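Local coordinates for protein importin-95 (Chaetomium thermophilum, PDB 4XRI) that probably works as a nuclear import receptor of the importin-beta family, carrying protein cargo into the nucleus under control of a small GTPase, at residues 107-112 and 157-162; 479-484 and 527-532; 654-659 and 687-692. The protein carries 2 engineered substitutions. All blocks are in the same frame, centred on the assembly; numbering follows the deposited sequence.

Contact 1 (107-112 and 157-162); sequences ETLASP and QASLTA. Engineered in segment 107-112: P112 (natural residue Ser).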
loop_
_atom_site.group_PDB
_atom_site.type_symbol
_atom_site.label_atom_id
_atom_site.label_comp_id
_atom_site.label_asym_id
_atom_site.label_seq_id
_atom_site.Cartn_x
_atom_site.Cartn_y
_atom_site.Cartn_z
ATOM N N GLU A 107 -25.979 -20.849 26.411
ATOM C CA GLU A 107 -27.436 -20.888 26.440
ATOM C C GLU A 107 -28.065 -19.767 25.610
ATOM O O GLU A 107 -29.152 -19.933 25.055
ATOM C CB GLU A 107 -27.934 -20.821 27.887
ATOM C CG GLU A 107 -27.690 -22.101 28.673
ATOM C CD GLU A 107 -27.849 -21.923 30.173
ATOM O OE1 GLU A 107 -27.697 -22.921 30.909
ATOM O OE2 GLU A 107 -28.117 -20.787 30.618
ATOM N N THR A 108 -27.368 -18.640 25.511
ATOM C CA THR A 108 -27.874 -17.466 24.802
ATOM C C THR A 108 -27.928 -17.700 23.285
ATOM O O THR A 108 -28.648 -17.008 22.560
ATOM C CB THR A 108 -27.005 -16.225 25.121
ATOM O OG1 THR A 108 -26.995 -16.002 26.536
ATOM C CG2 THR A 108 -27.534 -14.966 24.435
ATOM N N LEU A 109 -27.181 -18.693 22.808
ATOM C CA LEU A 109 -27.215 -19.061 21.393
ATOM C C LEU A 109 -28.625 -19.424 20.930
ATOM O O LEU A 109 -28.964 -19.267 19.756
ATOM C CB LEU A 109 -26.276 -20.236 21.115
ATOM C CG LEU A 109 -24.767 -20.035 21.263
ATOM C CD1 LEU A 109 -24.043 -21.309 20.856
ATOM C CD2 LEU A 109 -24.287 -18.852 20.436
ATOM N N ALA A 110 -29.440 -19.908 21.860
ATOM C CA ALA A 110 -30.782 -20.380 21.543
ATOM C C ALA A 110 -31.804 -19.245 21.496
ATOM O O ALA A 110 -32.950 -19.452 21.095
ATOM C CB ALA A 110 -31.217 -21.433 22.553
ATOM N N SER A 111 -31.385 -18.052 21.909
ATOM C CA SER A 111 -32.275 -16.895 21.961
ATOM C C SER A 111 -32.888 -16.567 20.603
ATOM O O SER A 111 -32.189 -16.550 19.593
ATOM C CB SER A 111 -31.523 -15.669 22.490
ATOM O OG SER A 111 -32.361 -14.525 22.484
ATOM N N PRO A 112 -34.205 -16.305 20.581
ATOM C CA PRO A 112 -34.901 -15.894 19.358
ATOM C C PRO A 112 -34.484 -14.496 18.907
ATOM O O PRO A 112 -34.794 -14.095 17.787
ATOM C CB PRO A 112 -36.380 -15.929 19.762
ATOM C CG PRO A 112 -36.368 -15.741 21.230
ATOM C CD PRO A 112 -35.127 -16.436 21.720
ATOM N N GLN A 157 -28.649 -21.225 13.765
ATOM C CA GLN A 157 -28.018 -20.041 13.187
ATOM C C GLN A 157 -26.791 -19.598 13.970
ATOM O O GLN A 157 -25.697 -19.471 13.416
ATOM C CB GLN A 157 -29.010 -18.877 13.132
ATOM C CG GLN A 157 -30.175 -19.031 12.179
ATOM C CD GLN A 157 -31.106 -17.832 12.235
ATOM O OE1 GLN A 157 -32.171 -17.888 12.845
ATOM N NE2 GLN A 157 -30.697 -16.734 11.609
ATOM N N ALA A 158 -26.991 -19.366 15.264
ATOM C CA ALA A 158 -25.965 -18.801 16.133
ATOM C C ALA A 158 -24.808 -19.765 16.364
ATOM O O ALA A 158 -23.657 -19.346 16.486
ATOM C CB ALA A 158 -26.580 -18.386 17.465
ATOM N N SER A 159 -25.114 -21.056 16.428
ATOM C CA SER A 159 -24.085 -22.065 16.649
ATOM C C SER A 159 -23.241 -22.253 15.397
ATOM O O SER A 159 -22.032 -22.460 15.480
ATOM C CB SER A 159 -24.708 -23.394 17.073
ATOM O OG SER A 159 -25.447 -23.230 18.269
ATOM N N LEU A 160 -23.889 -22.182 14.239
ATOM C CA LEU A 160 -23.175 -22.190 12.969
ATOM C C LEU A 160 -22.247 -20.987 12.894
ATOM O O LEU A 160 -21.099 -21.094 12.467
ATOM C CB LEU A 160 -24.158 -22.181 11.796
ATOM C CG LEU A 160 -24.855 -23.509 11.506
ATOM C CD1 LEU A 160 -26.026 -23.298 10.562
ATOM C CD2 LEU A 160 -23.861 -24.501 10.921
ATOM N N THR A 161 -22.763 -19.844 13.333
ATOM C CA THR A 161 -22.007 -18.600 13.353
ATOM C C THR A 161 -20.803 -18.694 14.290
ATOM O O THR A 161 -19.714 -18.208 13.974
ATOM C CB THR A 161 -22.907 -17.424 13.782
ATOM O OG1 THR A 161 -23.964 -17.257 12.828
ATOM C CG2 THR A 161 -22.113 -16.140 13.862
ATOM N N ALA A 162 -21.004 -19.334 15.439
ATOM C CA ALA A 162 -19.936 -19.515 16.417
ATOM C C ALA A 162 -18.860 -20.451 15.881
ATOM O O ALA A 162 -17.666 -20.204 16.050
ATOM C CB ALA A 162 -20.500 -20.047 17.729
#
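L109 reaches across to A158 and S159 with its two methyl branches divided between them. CG stands beside the backbone N (chi1 -67°), and this turns the branched end toward helix 153-168. One branch, CD2, packs against the A158 methyl, with 3.8 Å between L109 CD2 and A158 CB. The other, CD1, lies in van der Waals contact with the hydroxyl of S159, 3.5 Å from L109 CD1 to S159 OG. The main polar partner of S159 OG is the carbonyl of Q155, one turn back in the same helix. The backbone closes in as well: L109 O lies 3.4 Å from A158 CB. The small A158 side chain lets the two backbones come near, with 5.4 Å between the CA atoms of L109 and A158. L109 sits within a type I turn from T108 to S111, near the end of helix 95-108. Its side chain also touches A120 and I124 of helix 114-131 and L144 of helix 140-150. The contact is buried, though a glycerol, probably from the crystallisation liquor, lies about 4 Å from the A158 side chain. Side-by-side layering of helical elements, here through a leucine and an alanine, builds the HEAT-repeat alpha solenoid of importin-beta proteins.

Contact 2 (479-484 and 527-532); sequences SCCWAL and RTAAYE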
loop_
_atom_site.group_PDB
_atom_site.type_symbol
_atom_site.label_atom_id
_atom_site.label_comp_id
_atom_site.label_asym_id
_atom_site.label_seq_id
_atom_site.Cartn_x
_atom_site.Cartn_y
_atom_site.Cartn_z
ATOM N N SER A 479 -9.295 14.514 -13.660
ATOM C CA SER A 479 -9.051 13.671 -14.831
ATOM C C SER A 479 -8.196 14.382 -15.881
ATOM O O SER A 479 -7.240 13.809 -16.407
ATOM C CB SER A 479 -10.379 13.229 -15.454
ATOM O OG SER A 479 -11.037 12.270 -14.643
ATOM N N CYS A 480 -8.554 15.629 -16.183
ATOM C CA CYS A 480 -7.794 16.463 -17.113
ATOM C C CYS A 480 -6.348 16.623 -16.655
ATOM O O CYS A 480 -5.412 16.458 -17.440
ATOM C CB CYS A 480 -8.450 17.840 -17.261
ATOM S SG CYS A 480 -9.970 17.867 -18.255
ATOM N N CYS A 481 -6.185 16.939 -15.373
ATOM C CA CYS A 481 -4.869 17.066 -14.752
ATOM C C CYS A 481 -4.041 15.786 -14.890
ATOM O O CYS A 481 -2.862 15.838 -15.254
ATOM C CB CYS A 481 -5.015 17.439 -13.271
ATOM S SG CYS A 481 -5.446 19.173 -12.968
ATOM N N TRP A 482 -4.664 14.644 -14.603
ATOM C CA TRP A 482 -3.993 13.347 -14.697
ATOM C C TRP A 482 -3.510 13.060 -16.116
ATOM O O TRP A 482 -2.367 12.640 -16.329
ATOM C CB TRP A 482 -4.919 12.219 -14.238
ATOM C CG TRP A 482 -4.254 10.879 -14.308
ATOM C CD1 TRP A 482 -3.170 10.475 -13.590
ATOM C CD2 TRP A 482 -4.620 9.768 -15.142
ATOM N NE1 TRP A 482 -2.834 9.187 -13.921
ATOM C CE2 TRP A 482 -3.708 8.728 -14.870
ATOM C CE3 TRP A 482 -5.626 9.553 -16.090
ATOM C CZ2 TRP A 482 -3.772 7.490 -15.508
ATOM C CZ3 TRP A 482 -5.687 8.319 -16.724
ATOM C CH2 TRP A 482 -4.764 7.306 -16.429
ATOM N N ALA A 483 -4.395 13.294 -17.081
ATOM C CA ALA A 483 -4.082 13.115 -18.494
ATOM C C ALA A 483 -2.934 14.029 -18.917
ATOM O O ALA A 483 -1.996 13.595 -19.587
ATOM C CB ALA A 483 -5.321 13.382 -19.346
ATOM N N LEU A 484 -3.013 15.292 -18.509
ATOM C CA LEU A 484 -1.986 16.285 -18.824
ATOM C C LEU A 484 -0.608 15.910 -18.278
ATOM O O LEU A 484 0.412 16.114 -18.942
ATOM C CB LEU A 484 -2.399 17.655 -18.283
ATOM C CG LEU A 484 -3.474 18.389 -19.085
ATOM C CD1 LEU A 484 -3.846 19.696 -18.410
ATOM C CD2 LEU A 484 -2.979 18.638 -20.494
ATOM N N ARG A 527 -6.843 23.352 -7.410
ATOM C CA ARG A 527 -5.602 24.097 -7.240
ATOM C C ARG A 527 -4.420 23.153 -7.053
ATOM O O ARG A 527 -3.388 23.291 -7.711
ATOM C CB ARG A 527 -5.708 25.044 -6.043
ATOM C CG ARG A 527 -4.439 25.835 -5.774
ATOM C CD ARG A 527 -4.537 26.664 -4.504
ATOM N NE ARG A 527 -5.663 27.593 -4.539
ATOM C CZ ARG A 527 -6.724 27.513 -3.742
ATOM N NH1 ARG A 527 -6.803 26.546 -2.838
ATOM N NH2 ARG A 527 -7.701 28.403 -3.845
ATOM N N THR A 528 -4.588 22.188 -6.154
ATOM C CA THR A 528 -3.552 21.209 -5.849
ATOM C C THR A 528 -3.204 20.354 -7.062
ATOM O O THR A 528 -2.030 20.162 -7.387
ATOM C CB THR A 528 -3.986 20.283 -4.697
ATOM O OG1 THR A 528 -4.143 21.054 -3.501
ATOM C CG2 THR A 528 -2.946 19.200 -4.460
ATOM N N ALA A 529 -4.237 19.844 -7.727
ATOM C CA ALA A 529 -4.054 18.988 -8.893
ATOM C C ALA A 529 -3.342 19.726 -10.023
ATOM O O ALA A 529 -2.487 19.157 -10.702
ATOM C CB ALA A 529 -5.389 18.458 -9.372
ATOM N N ALA A 530 -3.691 20.998 -10.204
ATOM C CA ALA A 530 -3.117 21.809 -11.273
ATOM C C ALA A 530 -1.665 22.169 -10.979
ATOM O O ALA A 530 -0.837 22.242 -11.887
ATOM C CB ALA A 530 -3.943 23.069 -11.484
ATOM N N TYR A 531 -1.363 22.399 -9.705
ATOM C CA TYR A 531 0.008 22.663 -9.282
ATOM C C TYR A 531 0.887 21.450 -9.559
ATOM O O TYR A 531 2.037 21.590 -9.974
ATOM C CB TYR A 531 0.063 23.031 -7.796
ATOM C CG TYR A 531 -0.053 24.516 -7.514
ATOM C CD1 TYR A 531 0.703 25.445 -8.222
ATOM C CD2 TYR A 531 -0.923 24.989 -6.540
ATOM C CE1 TYR A 531 0.596 26.801 -7.963
ATOM C CE2 TYR A 531 -1.032 26.338 -6.272
ATOM C CZ TYR A 531 -0.272 27.240 -6.986
ATOM O OH TYR A 531 -0.384 28.587 -6.725
ATOM N N GLU A 532 0.337 20.261 -9.331
ATOM C CA GLU A 532 1.056 19.022 -9.613
ATOM C C GLU A 532 1.385 18.921 -11.099
ATOM O O GLU A 532 2.483 18.514 -11.472
ATOM C CB GLU A 532 0.247 17.803 -9.172
ATOM C CG GLU A 532 1.060 16.520 -9.142
ATOM C CD GLU A 532 0.211 15.284 -8.895
ATOM O OE1 GLU A 532 -1.036 15.384 -8.937
ATOM O OE2 GLU A 532 0.798 14.207 -8.661
#
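C481 meets segment 527-532 at two consecutive alanines, A529 and A530. Both segments are helical throughout, and C481 supplies every cross-contact from its side. In sequence order, R527 and T528 come first and turn to other parts of the fold. A529 is the first residue to touch. Its methyl points toward helix 477-490 and meets the sulfur, with C481 SG and A529 CB 3.7 Å apart. The CB of C481 comes up beside the same methyl, 4.0 Å from C481 CB to A529 CB. The backbone of A529 takes part too. Its carbonyl oxygen is near the cysteine, with 4.0 Å between A529 O and C481 CB. The sulfur rests against the peptide link into A530, at 3.7 Å from C481 SG to A529 C and 3.7 Å from C481 SG to A530 N. SG is placed there because it stands beside the backbone N of C481, with chi1 at -76°. The A530 methyl is the looser partner, 4.4 Å from A530 CB to C481 SG. Y531 then points away from the contact and packs against S585, L586 and V589 of helix 573-597. One residue past the segment, V533 receives both C481 and L484, so the apolar seam runs on along helix 524-539, and L470 of helix 455-472 also touches C481. Small side chains let the helices approach closely, with the CA atoms of C481 and A530 6.1 Å apart. The contact joins helices 477-490 and 524-539; stacked helices held by apolar side chains are characteristic of the HEAT-repeat alpha solenoid.

Contact 3 (654-659 and 687-692); sequences FLYNAL and QPYCDN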
loop_
_atom_site.group_PDB
_atom_site.type_symbol
_atom_site.label_atom_id
_atom_site.label_comp_id
_atom_site.label_asym_id
_atom_site.label_seq_id
_atom_site.Cartn_x
_atom_site.Cartn_y
_atom_site.Cartn_z
ATOM N N PHE A 654 17.522 24.739 12.224
ATOM C CA PHE A 654 16.259 24.131 11.812
ATOM C C PHE A 654 16.465 22.655 11.501
ATOM O O PHE A 654 15.642 21.812 11.854
ATOM C CB PHE A 654 15.676 24.846 10.593
ATOM C CG PHE A 654 15.127 26.211 10.892
ATOM C CD1 PHE A 654 13.812 26.370 11.295
ATOM C CD2 PHE A 654 15.920 27.337 10.756
ATOM C CE1 PHE A 654 13.300 27.625 11.563
ATOM C CE2 PHE A 654 15.415 28.595 11.020
ATOM C CZ PHE A 654 14.103 28.740 11.429
ATOM N N LEU A 655 17.577 22.354 10.840
ATOM C CA LEU A 655 17.926 20.984 10.495
ATOM C C LEU A 655 18.177 20.149 11.748
ATOM O O LEU A 655 17.692 19.022 11.858
ATOM C CB LEU A 655 19.157 20.962 9.588
ATOM C CG LEU A 655 19.628 19.588 9.110
ATOM C CD1 LEU A 655 18.480 18.828 8.473
ATOM C CD2 LEU A 655 20.786 19.732 8.133
ATOM N N TYR A 656 18.934 20.714 12.686
ATOM C CA TYR A 656 19.202 20.065 13.966
ATOM C C TYR A 656 17.910 19.689 14.684
ATOM O O TYR A 656 17.764 18.575 15.185
ATOM C CB TYR A 656 20.035 20.976 14.874
ATOM C CG TYR A 656 21.415 21.305 14.355
ATOM C CD1 TYR A 656 22.081 20.446 13.488
ATOM C CD2 TYR A 656 22.053 22.478 14.735
ATOM C CE1 TYR A 656 23.345 20.749 13.014
ATOM C CE2 TYR A 656 23.315 22.791 14.267
ATOM C CZ TYR A 656 23.955 21.923 13.408
ATOM O OH TYR A 656 25.213 22.232 12.943
ATOM N N ASN A 657 16.975 20.631 14.725
ATOM C CA ASN A 657 15.729 20.447 15.456
ATOM C C ASN A 657 14.863 19.356 14.844
ATOM O O ASN A 657 14.221 18.587 15.557
ATOM C CB ASN A 657 14.952 21.760 15.512
ATOM C CG ASN A 657 13.977 21.804 16.666
ATOM O OD1 ASN A 657 12.765 21.691 16.476
ATOM N ND2 ASN A 657 14.503 21.959 17.878
ATOM N N ALA A 658 14.855 19.294 13.516
ATOM C CA ALA A 658 14.137 18.243 12.807
ATOM C C ALA A 658 14.782 16.888 13.079
ATOM O O ALA A 658 14.091 15.883 13.256
ATOM C CB ALA A 658 14.105 18.533 11.314
ATOM N N LEU A 659 16.110 16.877 13.123
ATOM C CA LEU A 659 16.867 15.660 13.403
ATOM C C LEU A 659 16.564 15.095 14.786
ATOM O O LEU A 659 16.451 13.883 14.957
ATOM C CB LEU A 659 18.371 15.925 13.281
ATOM C CG LEU A 659 18.994 15.897 11.884
ATOM C CD1 LEU A 659 20.433 16.381 11.948
ATOM C CD2 LEU A 659 18.922 14.496 11.290
ATOM N N GLN A 687 32.054 19.938 6.680
ATOM C CA GLN A 687 32.775 19.362 7.821
ATOM C C GLN A 687 32.563 20.078 9.164
ATOM O O GLN A 687 32.433 19.414 10.192
ATOM C CB GLN A 687 34.277 19.310 7.511
ATOM C CG GLN A 687 35.144 18.653 8.589
ATOM C CD GLN A 687 35.607 19.626 9.662
ATOM O OE1 GLN A 687 35.907 20.787 9.379
ATOM N NE2 GLN A 687 35.647 19.160 10.903
ATOM N N PRO A 688 32.541 21.427 9.176
ATOM C CA PRO A 688 32.339 22.077 10.477
ATOM C C PRO A 688 30.989 21.803 11.151
ATOM O O PRO A 688 30.837 22.114 12.334
ATOM C CB PRO A 688 32.467 23.568 10.136
ATOM C CG PRO A 688 33.353 23.599 8.958
ATOM C CD PRO A 688 32.962 22.403 8.153
ATOM N N TYR A 689 30.028 21.240 10.426
ATOM C CA TYR A 689 28.702 20.994 10.989
ATOM C C TYR A 689 28.484 19.525 11.322
ATOM O O TYR A 689 27.445 19.151 11.870
ATOM C CB TYR A 689 27.614 21.457 10.019
ATOM C CG TYR A 689 27.852 22.828 9.435
ATOM C CD1 TYR A 689 27.455 23.973 10.115
ATOM C CD2 TYR A 689 28.468 22.978 8.200
ATOM C CE1 TYR A 689 27.671 25.229 9.580
ATOM C CE2 TYR A 689 28.687 24.228 7.657
ATOM C CZ TYR A 689 28.288 25.350 8.352
ATOM O OH TYR A 689 28.503 26.596 7.815
ATOM N N CYS A 690 29.465 18.695 10.991
ATOM C CA CYS A 690 29.288 17.251 11.066
ATOM C C CYS A 690 29.356 16.685 12.480
ATOM O O CYS A 690 28.828 15.605 12.737
ATOM C CB CYS A 690 30.319 16.556 10.182
ATOM S SG CYS A 690 29.927 16.677 8.425
ATOM N N ASP A 691 29.995 17.402 13.401
ATOM C CA ASP A 691 30.029 16.948 14.787
ATOM C C ASP A 691 28.644 17.074 15.406
ATOM O O ASP A 691 28.211 16.211 16.173
ATOM C CB ASP A 691 31.047 17.736 15.614
ATOM C CG ASP A 691 31.272 17.126 16.989
ATOM O OD1 ASP A 691 31.829 16.008 17.061
ATOM O OD2 ASP A 691 30.895 17.759 17.997
ATOM N N ASN A 692 27.957 18.161 15.071
ATOM C CA ASN A 692 26.576 18.357 15.492
ATOM C C ASN A 692 25.666 17.307 14.870
ATOM O O ASN A 692 24.777 16.772 15.535
ATOM C CB ASN A 692 26.094 19.759 15.122
ATOM C CG ASN A 692 26.627 20.822 16.058
ATOM O OD1 ASN A 692 26.767 20.591 17.258
ATOM N ND2 ASN A 692 26.923 21.996 15.514
#
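In the all-helical solenoid of this receptor, Y656 of helix 648-660 bridges to N692 in the first turn of helix 690-701. The link is a hydrogen bond at the surface. N692 ND2 donates to Y656 OH at 3.1 Å. The bond is bent, with an N-H...O angle of 142°, and the phenol oxygen is tilted 23° from the amide plane. The ring of Y656 and the amide of N692 are turned steeply against each other, their planes 67° apart. The asparagine does more than donate. Its CB leans obliquely on the end of the phenol, 3.5 Å from N692 CB to Y656 CZ and 3.4 Å from N692 CB to Y656 OH. With CG beside the backbone N, the ring of Y656 extends toward the other helix. Y689 meets the same hydroxyl from its own ring edge. Y656 OH lies near the plane of that ring, 4.0 Å from Y689 CD1, and 3.9 Å from Y689 CB. The phenol oxygen thus has an amide and the base of a second tyrosine around it. Nearby, L655 and L659 touch F693, tying the same two helices together by apolar contact. L655 and L659 also pack on helix 665-682, which lies between the two helices in sequence, while C690 packs on helix 711-725.

Overall arrangement
The three contacts follow one another along the chain, each closing before the next opens. Contact 1, in the N-terminal part of the solenoid, is 54 Å from contact 2 and 64 Å from contact 3, centre to centre. Contacts 1 and 3 lie on opposite sides of the chain's centre. Contacts 2 and 3 are nearer each other, with centres 37 Å apart and nearest atoms about 23 Å apart. Contacts 1 and 2 are buried and mainly apolar, whereas contact 3 is a surface contact with a hydrogen bond. Glycerol, probably from the crystallisation liquor, lies beside contact 1 and is hydrogen-bonded to N657 in segment 654-659. Each contact joins parts of the fold at a different level of the same superhelix.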